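PDB 4XAL: tegument protein VP22 from Human herpesvirus 1, which takes part in viral mRNA accumulation and late viral translation, modulates the RNase activity of the virion host shutoff protein and stabilises the microtubule network. Local coordinates for residues A[80-83]-A[84-87]. Residues are numbered along the deposited sequence; the frame is centred on the assembly and turned at random.
Sequences EDLN and ELLG
Glu80 swings CG to the side opposite its backbone N (chi1 172°) and then bends at chi2, while Glu84 turns CG away from its own carbonyl carbon (chi1 -68°) and runs on extended toward the preceding turn; the two acids, four residues apart, therefore converge on one flank of the helix. Their side chains meet at about a right angle, the carboxylate planes turned 74° apart, with Glu80 OE2 and Glu84 OE2 separated by 2.6 Å. One of the two acids probably carries a proton and gives it to the other, which would ease the repulsion expected of two full charges. The aliphatic part of Glu84 packs back over the preceding turn, its CG lying 3.3 Å from Glu80 O. The other oxygen, Glu84 OE1, stands 3.9 Å from Asp81 OD1, but the carboxylate of Asp81 is engaged through OD2 by the backbone N of Arg77, just before the helix. On another flank, Leu82 CD1 loosely meets Leu85 CD2 at 4.4 Å, and Leu86 lays CG against Leu82 O. Backbone bonds tie the two turns together: Leu86 N reaches Leu82 O at 2.9 Å and nearly straight. Leu85, buried against Leu70, Trp71 and Ser74 of helix 41-74, and Leu82, which touches Trp71, mark the face that docks on the long helix, and Glu80 and Glu84 lie on the more exposed surface. Contacts from i to i+3 and i+4 are those of any alpha-helix; the split between leucine face and acidic side makes helix 79-88 of the VP22 core domain amphipathic, and from Leu82 onward it begins a putative leucine-rich nuclear export signal.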
loop_
_atom_site.group_PDB
_atom_site.type_symbol
_atom_site.label_atom_id
_atom_site.label_comp_id
_atom_site.label_asym_id
_atom_site.label_seq_id
_atom_site.Cartn_x
_atom_site.Cartn_y
_atom_site.Cartn_z
ATOM N N GLU A 80 20.228 -20.237 -9.242
ATOM C CA GLU A 80 20.569 -19.598 -10.505
ATOM C C GLU A 80 19.331 -18.997 -11.176
ATOM O O GLU A 80 19.399 -17.898 -11.737
ATOM C CB GLU A 80 21.251 -20.602 -11.445
ATOM C CG GLU A 80 21.487 -20.087 -12.867
ATOM C CD GLU A 80 22.284 -18.786 -12.928
ATOM O OE1 GLU A 80 23.077 -18.504 -12.001
ATOM O OE2 GLU A 80 22.127 -18.043 -13.925
ATOM N N ASP A 81 18.215 -19.723 -11.144
ATOM C CA ASP A 81 16.948 -19.191 -11.666
ATOM C C ASP A 81 16.614 -17.886 -10.965
ATOM O O ASP A 81 16.137 -16.914 -11.559
ATOM C CB ASP A 81 15.783 -20.147 -11.417
ATOM C CG ASP A 81 15.797 -21.358 -12.319
ATOM O OD1 ASP A 81 16.653 -21.434 -13.223
ATOM O OD2 ASP A 81 14.924 -22.213 -12.106
ATOM N N LEU A 82 16.815 -17.907 -9.660
ATOM C CA LEU A 82 16.397 -16.788 -8.827
ATOM C C LEU A 82 17.256 -15.572 -9.119
ATOM O O LEU A 82 16.747 -14.459 -9.240
ATOM C CB LEU A 82 16.469 -17.199 -7.358
ATOM C CG LEU A 82 16.057 -16.137 -6.348
ATOM C CD1 LEU A 82 14.657 -15.622 -6.686
ATOM C CD2 LEU A 82 16.099 -16.773 -4.967
ATOM N N ASN A 83 18.563 -15.784 -9.254
ATOM C CA ASN A 83 19.478 -14.728 -9.675
ATOM C C ASN A 83 19.015 -14.068 -10.970
ATOM O O ASN A 83 19.052 -12.848 -11.115
ATOM C CB ASN A 83 20.891 -15.295 -9.853
ATOM C CG ASN A 83 21.917 -14.230 -10.188
ATOM O OD1 ASN A 83 21.998 -13.199 -9.517
ATOM N ND2 ASN A 83 22.721 -14.480 -11.219
ATOM N N GLU A 84 18.591 -14.893 -11.923
ATOM C CA GLU A 84 18.073 -14.396 -13.189
ATOM C C GLU A 84 16.798 -13.579 -12.996
ATOM O O GLU A 84 16.627 -12.500 -13.594
ATOM C CB GLU A 84 17.812 -15.573 -14.141
ATOM C CG GLU A 84 19.093 -16.250 -14.598
ATOM C CD GLU A 84 18.891 -17.687 -15.039
ATOM O OE1 GLU A 84 17.740 -18.153 -15.118
ATOM O OE2 GLU A 84 19.901 -18.369 -15.298
ATOM N N LEU A 85 15.893 -14.100 -12.178
ATOM C CA LEU A 85 14.609 -13.433 -11.971
ATOM C C LEU A 85 14.819 -12.066 -11.318
ATOM O O LEU A 85 14.182 -11.081 -11.700
ATOM C CB LEU A 85 13.681 -14.299 -11.121
ATOM C CG LEU A 85 12.373 -13.640 -10.679
ATOM C CD1 LEU A 85 11.468 -13.384 -11.881
ATOM C CD2 LEU A 85 11.660 -14.485 -9.635
ATOM N N LEU A 86 15.715 -12.008 -10.331
ATOM C CA LEU A 86 16.030 -10.739 -9.673
ATOM C C LEU A 86 16.453 -9.688 -10.692
ATOM O O LEU A 86 16.051 -8.531 -10.609
ATOM C CB LEU A 86 17.134 -10.933 -8.635
ATOM C CG LEU A 86 16.759 -11.767 -7.415
ATOM C CD1 LEU A 86 18.011 -12.065 -6.577
ATOM C CD2 LEU A 86 15.739 -11.034 -6.584
ATOM N N GLY A 87 17.251 -10.104 -11.670
ATOM C CA GLY A 87 17.727 -9.186 -12.689
ATOM C C GLY A 87 16.647 -8.545 -13.539
ATOM O O GLY A 87 16.837 -7.442 -14.060
#